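PDB 2O55: putative glycerophosphodiester phosphodiesterase from Galdieria sulphuraria, which is of unconfirmed function but belongs to the glycerophosphodiester phosphodiesterase family, whose members have a TIM-barrel fold. Local coordinates for residues K158-N171 against Q184-L196. Numbering follows the deposited sequence.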
ATOM      1  N   LYS A 158     -13.779  -0.244   9.392  1.00 10.40           N
ATOM      2  CA  LYS A 158     -15.039  -0.925   9.161  1.00  9.41           C
ATOM      3  C   LYS A 158     -16.106  -0.547  10.212  1.00  9.15           C
ATOM      4  O   LYS A 158     -17.275  -0.324   9.873  1.00  8.87           O
ATOM      5  CB  LYS A 158     -14.754  -2.427   9.176  1.00  8.74           C
ATOM      6  CG  LYS A 158     -15.409  -3.172   8.106  1.00  7.82           C
ATOM      7  CD  LYS A 158     -14.715  -2.957   6.813  1.00  9.95           C
ATOM      8  CE  LYS A 158     -15.737  -3.038   5.682  1.00 11.86           C
ATOM      9  NZ  LYS A 158     -15.185  -3.656   4.443  1.00 13.54           N
ATOM     10  N   ALA A 159     -15.696  -0.451  11.474  1.00  8.82           N
ATOM     11  CA  ALA A 159     -16.625  -0.075  12.546  1.00  9.08           C
ATOM     12  C   ALA A 159     -17.239   1.319  12.336  1.00  8.94           C
ATOM     13  O   ALA A 159     -18.430   1.516  12.574  1.00  8.86           O
ATOM     14  CB  ALA A 159     -15.947  -0.180  13.939  1.00  8.87           C
ATOM     15  N   LEU A 160     -16.424   2.269  11.876  1.00  8.75           N
ATOM     16  CA  LEU A 160     -16.871   3.634  11.654  1.00  8.67           C
ATOM     17  C   LEU A 160     -17.599   3.754  10.340  1.00  8.88           C
ATOM     18  O   LEU A 160     -18.619   4.420  10.231  1.00  8.60           O
ATOM     19  CB  LEU A 160     -15.676   4.571  11.665  1.00  8.41           C
ATOM     20  CG  LEU A 160     -14.939   4.506  13.004  1.00  8.82           C
ATOM     21  CD1 LEU A 160     -13.633   5.304  12.945  1.00  9.47           C
ATOM     22  CD2 LEU A 160     -15.831   4.968  14.159  1.00  7.46           C
ATOM     23  N   CYS A 161     -17.064   3.083   9.338  1.00  9.82           N
ATOM     24  CA  CYS A 161     -17.651   3.105   8.033  1.00 10.07           C
ATOM     25  C   CYS A 161     -17.530   1.742   7.300  1.00 10.34           C
ATOM     26  O   CYS A 161     -16.496   1.429   6.720  1.00 10.27           O
ATOM     27  CB  CYS A 161     -17.034   4.236   7.228  1.00  9.80           C
ATOM     28  SG  CYS A 161     -17.585   4.137   5.527  1.00 11.73           S
ATOM     29  N   PRO A 162     -18.605   0.938   7.321  1.00 10.69           N
ATOM     30  CA  PRO A 162     -18.585  -0.400   6.717  1.00 10.86           C
ATOM     31  C   PRO A 162     -18.347  -0.398   5.205  1.00 11.12           C
ATOM     32  O   PRO A 162     -17.953  -1.429   4.650  1.00 11.79           O
ATOM     33  CB  PRO A 162     -19.983  -0.963   7.012  1.00 10.96           C
ATOM     34  CG  PRO A 162     -20.599  -0.049   8.046  1.00 11.40           C
ATOM     35  CD  PRO A 162     -19.908   1.275   7.935  1.00 10.78           C
ATOM     36  N   ASP A 163     -18.583   0.729   4.542  1.00 10.81           N
ATOM     37  CA  ASP A 163     -18.390   0.824   3.087  1.00 10.67           C
ATOM     38  C   ASP A 163     -16.943   0.765   2.687  1.00 10.40           C
ATOM     39  O   ASP A 163     -16.651   0.519   1.530  1.00 10.86           O
ATOM     40  CB  ASP A 163     -18.935   2.141   2.528  1.00 10.83           C
ATOM     41  CG  ASP A 163     -20.439   2.162   2.448  1.00 11.58           C
ATOM     42  OD1 ASP A 163     -21.052   1.081   2.629  1.00 12.73           O
ATOM     43  OD2 ASP A 163     -21.004   3.251   2.196  1.00 11.36           O
ATOM     44  N   VAL A 164     -16.031   1.040   3.614  1.00 10.05           N
ATOM     45  CA  VAL A 164     -14.633   1.139   3.241  1.00  9.63           C
ATOM     46  C   VAL A 164     -14.212  -0.177   2.619  1.00 10.06           C
ATOM     47  O   VAL A 164     -14.674  -1.245   3.040  1.00  9.87           O
ATOM     48  CB  VAL A 164     -13.701   1.481   4.412  1.00  9.13           C
ATOM     49  CG1 VAL A 164     -14.032   2.837   4.962  1.00  9.22           C
ATOM     50  CG2 VAL A 164     -13.751   0.414   5.493  1.00  9.06           C
ATOM     51  N   LYS A 165     -13.362  -0.082   1.600  1.00 10.25           N
ATOM     52  CA  LYS A 165     -12.717  -1.249   1.014  1.00 10.50           C
ATOM     53  C   LYS A 165     -11.392  -1.600   1.721  1.00  9.79           C
ATOM     54  O   LYS A 165     -10.530  -0.748   1.927  1.00  9.54           O
ATOM     55  CB  LYS A 165     -12.523  -1.061  -0.488  1.00 10.49           C
ATOM     56  CG  LYS A 165     -13.830  -0.884  -1.249  1.00 13.33           C
ATOM     57  CD  LYS A 165     -13.926  -1.825  -2.463  1.00 18.78           C
ATOM     58  CE  LYS A 165     -12.531  -2.138  -3.141  1.00 21.28           C
ATOM     59  NZ  LYS A 165     -11.802  -0.994  -3.828  1.00 20.77           N
ATOM     60  N   ILE A 166     -11.254  -2.871   2.090  1.00  9.52           N
ATOM     61  CA  ILE A 166     -10.079  -3.351   2.814  1.00  8.62           C
ATOM     62  C   ILE A 166      -9.505  -4.655   2.247  1.00  8.81           C
ATOM     63  O   ILE A 166     -10.239  -5.560   1.814  1.00  8.61           O
ATOM     64  CB  ILE A 166     -10.351  -3.489   4.322  1.00  8.24           C
ATOM     65  CG1 ILE A 166     -11.238  -4.689   4.616  1.00  6.29           C
ATOM     66  CG2 ILE A 166     -11.002  -2.215   4.859  1.00  8.20           C
ATOM     67  CD1 ILE A 166     -11.220  -5.095   6.052  1.00  4.20           C
ATOM     68  N   THR A 167      -8.179  -4.720   2.246  1.00  8.80           N
ATOM     69  CA  THR A 167      -7.461  -5.903   1.812  1.00  8.69           C
ATOM     70  C   THR A 167      -6.687  -6.423   3.005  1.00  9.23           C
ATOM     71  O   THR A 167      -5.943  -5.676   3.643  1.00  9.21           O
ATOM     72  CB  THR A 167      -6.491  -5.561   0.677  1.00  8.35           C
ATOM     73  OG1 THR A 167      -7.226  -4.997  -0.406  1.00  8.28           O
ATOM     74  CG2 THR A 167      -5.723  -6.798   0.178  1.00  7.17           C
ATOM     75  N   TYR A 168      -6.870  -7.700   3.314  1.00  9.38           N
ATOM     76  CA  TYR A 168      -6.112  -8.323   4.378  1.00  9.68           C
ATOM     77  C   TYR A 168      -4.749  -8.693   3.806  1.00 10.09           C
ATOM     78  O   TYR A 168      -4.672  -9.291   2.711  1.00 10.28           O
ATOM     79  CB  TYR A 168      -6.841  -9.569   4.858  1.00 10.05           C
ATOM     80  CG  TYR A 168      -7.801  -9.382   6.023  1.00 10.31           C
ATOM     81  CD1 TYR A 168      -8.402  -8.149   6.283  1.00  8.91           C
ATOM     82  CD2 TYR A 168      -8.140 -10.473   6.841  1.00 11.12           C
ATOM     83  CE1 TYR A 168      -9.295  -7.991   7.354  1.00 10.14           C
ATOM     84  CE2 TYR A 168      -9.044 -10.329   7.912  1.00 12.74           C
ATOM     85  CZ  TYR A 168      -9.612  -9.070   8.172  1.00 11.05           C
ATOM     86  OH  TYR A 168     -10.472  -8.912   9.249  1.00  9.22           O
ATOM     87  N   LEU A 169      -3.685  -8.319   4.530  1.00  9.93           N
ATOM     88  CA  LEU A 169      -2.309  -8.645   4.157  1.00  9.27           C
ATOM     89  C   LEU A 169      -1.800  -9.860   4.929  1.00  9.15           C
ATOM     90  O   LEU A 169      -1.851  -9.865   6.157  1.00  9.72           O
ATOM     91  CB  LEU A 169      -1.394  -7.467   4.465  1.00  9.05           C
ATOM     92  CG  LEU A 169      -1.091  -6.407   3.412  1.00  8.98           C
ATOM     93  CD1 LEU A 169      -0.562  -5.172   4.098  1.00  8.87           C
ATOM     94  CD2 LEU A 169      -0.067  -6.903   2.429  1.00  8.17           C
ATOM     95  N   PHE A 170      -1.271 -10.862   4.231  1.00  8.81           N
ATOM     96  CA  PHE A 170      -0.737 -12.038   4.910  1.00  9.13           C
ATOM     97  C   PHE A 170       0.778 -12.154   4.945  1.00 10.09           C
ATOM     98  O   PHE A 170       1.495 -11.297   4.417  1.00 10.46           O
ATOM     99  CB  PHE A 170      -1.337 -13.307   4.319  1.00  8.52           C
ATOM    100  CG  PHE A 170      -2.775 -13.443   4.611  1.00  8.46           C
ATOM    101  CD1 PHE A 170      -3.724 -13.075   3.665  1.00  8.29           C
ATOM    102  CD2 PHE A 170      -3.199 -13.856   5.876  1.00  6.05           C
ATOM    103  CE1 PHE A 170      -5.092 -13.160   3.974  1.00  8.12           C
ATOM    104  CE2 PHE A 170      -4.538 -13.950   6.182  1.00  4.97           C
ATOM    105  CZ  PHE A 170      -5.495 -13.600   5.239  1.00  6.24           C
ATOM    106  N   ASN A 171       1.245 -13.248   5.555  1.00 10.94           N
ATOM    107  CA  ASN A 171       2.658 -13.598   5.648  1.00 11.21           C
ATOM    108  C   ASN A 171       3.451 -12.530   6.400  1.00 12.19           C
ATOM    109  O   ASN A 171       4.559 -12.141   5.982  1.00 12.11           O
ATOM    110  CB  ASN A 171       3.257 -13.836   4.266  1.00 10.81           C
ATOM    111  CG  ASN A 171       2.358 -14.650   3.364  1.00 11.02           C
ATOM    112  OD1 ASN A 171       1.978 -14.178   2.293  1.00 12.58           O
ATOM    113  ND2 ASN A 171       2.025 -15.888   3.773  1.00  9.55           N
ATOM    114  N   GLN A 184     -11.033 -15.782   7.140  1.00 14.73           N
ATOM    115  CA  GLN A 184     -10.680 -14.590   7.891  1.00 13.95           C
ATOM    116  C   GLN A 184     -11.152 -13.333   7.169  1.00 13.51           C
ATOM    117  O   GLN A 184     -11.791 -12.454   7.763  1.00 13.22           O
ATOM    118  CB  GLN A 184      -9.169 -14.496   7.990  1.00 13.76           C
ATOM    119  CG  GLN A 184      -8.547 -15.088   9.188  1.00 14.14           C
ATOM    120  CD  GLN A 184      -7.055 -14.830   9.160  1.00 16.04           C
ATOM    121  OE1 GLN A 184      -6.628 -13.698   8.953  1.00 17.28           O
ATOM    122  NE2 GLN A 184      -6.253 -15.876   9.346  1.00 16.34           N
ATOM    123  N   ALA A 185     -10.810 -13.262   5.882  1.00 12.64           N
ATOM    124  CA  ALA A 185     -10.972 -12.052   5.113  1.00 11.78           C
ATOM    125  C   ALA A 185     -12.441 -11.759   4.885  1.00 11.39           C
ATOM    126  O   ALA A 185     -12.842 -10.600   4.894  1.00 11.26           O
ATOM    127  CB  ALA A 185     -10.231 -12.169   3.808  1.00 11.60           C
ATOM    128  N   CYS A 186     -13.238 -12.813   4.694  1.00 11.14           N
ATOM    129  CA  CYS A 186     -14.687 -12.680   4.477  1.00 11.34           C
ATOM    130  C   CYS A 186     -15.382 -12.233   5.739  1.00 11.32           C
ATOM    131  O   CYS A 186     -16.123 -11.248   5.749  1.00 11.77           O
ATOM    132  CB  CYS A 186     -15.301 -13.993   4.034  1.00 11.16           C
ATOM    133  SG  CYS A 186     -14.748 -14.463   2.397  1.00 12.17           S
ATOM    134  N   TYR A 187     -15.122 -12.971   6.805  1.00 10.84           N
ATOM    135  CA  TYR A 187     -15.595 -12.624   8.128  1.00 10.74           C
ATOM    136  C   TYR A 187     -15.307 -11.169   8.516  1.00 10.89           C
ATOM    137  O   TYR A 187     -16.148 -10.495   9.146  1.00 10.34           O
ATOM    138  CB  TYR A 187     -14.934 -13.545   9.119  1.00 10.14           C
ATOM    139  CG  TYR A 187     -15.476 -13.414  10.487  1.00  9.44           C
ATOM    140  CD1 TYR A 187     -14.734 -12.783  11.470  1.00  8.15           C
ATOM    141  CD2 TYR A 187     -16.736 -13.924  10.810  1.00  8.35           C
ATOM    142  CE1 TYR A 187     -15.200 -12.665  12.750  1.00  7.72           C
ATOM    143  CE2 TYR A 187     -17.219 -13.809  12.092  1.00  7.99           C
ATOM    144  CZ  TYR A 187     -16.435 -13.171  13.055  1.00  8.84           C
ATOM    145  OH  TYR A 187     -16.871 -13.038  14.344  1.00 10.46           O
ATOM    146  N   GLY A 188     -14.112 -10.712   8.125  1.00 11.02           N
ATOM    147  CA  GLY A 188     -13.653  -9.359   8.384  1.00 10.90           C
ATOM    148  C   GLY A 188     -14.112  -8.412   7.304  1.00 11.45           C
ATOM    149  O   GLY A 188     -13.759  -7.232   7.325  1.00 11.30           O
ATOM    150  N   ASP A 189     -14.885  -8.936   6.353  1.00 11.90           N
ATOM    151  CA  ASP A 189     -15.497  -8.130   5.307  1.00 12.71           C
ATOM    152  C   ASP A 189     -14.460  -7.457   4.419  1.00 13.56           C
ATOM    153  O   ASP A 189     -14.702  -6.373   3.866  1.00 13.44           O
ATOM    154  CB  ASP A 189     -16.422  -7.085   5.917  1.00 12.66           C
ATOM    155  CG  ASP A 189     -17.401  -6.517   4.920  1.00 13.07           C
ATOM    156  OD1 ASP A 189     -17.777  -7.233   3.960  1.00 13.97           O
ATOM    157  OD2 ASP A 189     -17.820  -5.353   5.109  1.00 14.08           O
ATOM    158  N   ALA A 190     -13.303  -8.105   4.286  1.00 14.47           N
ATOM    159  CA  ALA A 190     -12.303  -7.703   3.308  1.00 15.33           C
ATOM    160  C   ALA A 190     -12.771  -8.090   1.921  1.00 15.80           C
ATOM    161  O   ALA A 190     -13.431  -9.123   1.756  1.00 16.20           O
ATOM    162  CB  ALA A 190     -10.983  -8.371   3.608  1.00 15.56           C
ATOM    163  N   ASN A 191     -12.432  -7.283   0.922  1.00 16.16           N
ATOM    164  CA  ASN A 191     -12.755  -7.662  -0.447  1.00 16.84           C
ATOM    165  C   ASN A 191     -11.565  -8.302  -1.160  1.00 16.62           C
ATOM    166  O   ASN A 191     -11.706  -8.918  -2.220  1.00 17.48           O
ATOM    167  CB  ASN A 191     -13.324  -6.476  -1.228  1.00 17.63           C
ATOM    168  CG  ASN A 191     -12.244  -5.533  -1.729  1.00 20.84           C
ATOM    169  OD1 ASN A 191     -11.441  -4.998  -0.949  1.00 24.12           O
ATOM    170  ND2 ASN A 191     -12.212  -5.327  -3.046  1.00 23.69           N
ATOM    171  N   GLY A 192     -10.383  -8.180  -0.575  1.00 16.20           N
ATOM    172  CA  GLY A 192      -9.202  -8.776  -1.183  1.00 14.96           C
ATOM    173  C   GLY A 192      -8.229  -9.335  -0.168  1.00 14.03           C
ATOM    174  O   GLY A 192      -8.312  -9.025   1.017  1.00 13.92           O
ATOM    175  N   VAL A 193      -7.310 -10.161  -0.662  1.00 13.85           N
ATOM    176  CA  VAL A 193      -6.149 -10.663   0.089  1.00 13.94           C
ATOM    177  C   VAL A 193      -4.868 -10.302  -0.646  1.00 14.11           C
ATOM    178  O   VAL A 193      -4.862 -10.127  -1.884  1.00 13.58           O
ATOM    179  CB  VAL A 193      -6.143 -12.215   0.294  1.00 13.76           C
ATOM    180  CG1 VAL A 193      -7.260 -12.665   1.203  1.00 13.48           C
ATOM    181  CG2 VAL A 193      -6.208 -12.947  -1.038  1.00 13.31           C
ATOM    182  N   SER A 194      -3.783 -10.215   0.125  1.00 14.28           N
ATOM    183  CA  SER A 194      -2.487  -9.873  -0.437  1.00 14.76           C
ATOM    184  C   SER A 194      -1.361 -10.705   0.184  1.00 14.85           C
ATOM    185  O   SER A 194      -1.224 -10.776   1.415  1.00 15.40           O
ATOM    186  CB  SER A 194      -2.239  -8.378  -0.301  1.00 14.59           C
ATOM    187  OG  SER A 194      -0.907  -8.068  -0.649  1.00 16.28           O
HETATM  188  N   MSE A 195      -0.554 -11.336  -0.663  1.00 14.53           N
HETATM  189  CA  MSE A 195       0.403 -12.310  -0.160  1.00 14.93           C
HETATM  190  C   MSE A 195       1.774 -12.051  -0.684  1.00 14.29           C
HETATM  191  O   MSE A 195       1.928 -11.575  -1.800  1.00 14.67           O
HETATM  192  CB  MSE A 195       0.015 -13.714  -0.591  1.00 15.59           C
HETATM  193  CG  MSE A 195      -1.394 -13.793  -1.214  1.00 18.15           C
HETATM  194 SE   MSE A 195      -2.757 -14.188   0.106  1.00 18.08          SE
HETATM  195  CE  MSE A 195      -1.792 -15.709   0.885  1.00 17.88           C
ATOM    196  N   LEU A 196       2.775 -12.408   0.110  1.00 13.82           N
ATOM    197  CA  LEU A 196       4.147 -12.334  -0.344  1.00 13.29           C
ATOM    198  C   LEU A 196       4.403 -13.372  -1.438  1.00 13.10           C
ATOM    199  O   LEU A 196       3.837 -14.474  -1.435  1.00 13.08           O
ATOM    200  CB  LEU A 196       5.146 -12.409   0.829  1.00 13.18           C
ATOM    201  CG  LEU A 196       5.397 -11.090   1.594  1.00 12.24           C
ATOM    202  CD1 LEU A 196       4.131 -10.383   2.132  1.00 10.11           C
ATOM    203  CD2 LEU A 196       6.372 -11.342   2.719  1.00 12.95           C
TER
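The beta-alpha-beta unit, the repeating step of a TIM barrel, is exemplified where strand 165-169 meets strand 192-196 in parallel, with helix 181-187 packed against the pair on the side that carries Tyr168. The backbones exchange four hydrogen bonds: Asn191 N to Ile166 O, Tyr168 N to Gly192 O, Ser194 N to Tyr168 O, and Phe170 N to Ser194 O. Tyr168 packs between the sheet and helix 181-187. One flank of its ring has CD1 3.7 Å from Ala190 CB, while the other sets CD2 against Ala185 CA. Its OH reaches Gly188 CA at 3.3 Å, where the absence of a side chain leaves room for the phenol. His151 stacks on this ring and meets that of Phe170 edge-to-face. Two neighbours meet the Phe170 ring at its edge: Val193 CG1, 3.6 Å from CE1, and Gln184 OE1, which comes to CE2 with the amide and ring planes 61° apart. The NE2 of the same amide is hydrogen-bonded to Asp180 OD2. Met195, modelled as selenomethionine, runs alongside Phe170 in an oblique Met-aromatic contact. On the opposite face, with OG1 of Thr167 at chi1 -58°, beside the backbone N, the CG2 methyl stands anti to that N and rests on Gly192 O and Ser194 CB, while OG1 bonds Asp145 of the adjoining strand. Before the strands, Lys158 ties the end of helix 151-160 to the Schellman turn at Asp189: NZ donates to Asp189 O at 2.8 Å and to Val164 O, and forms a salt bridge with Asp189 OD2 whose hydrogen bond, at 3.2 Å, is weak. Beyond them, Asn171 extends the pairing with its side chain, OD1 accepting Leu196 N at 2.9 Å with the donor tilted 19° from the amide carbonyl plane.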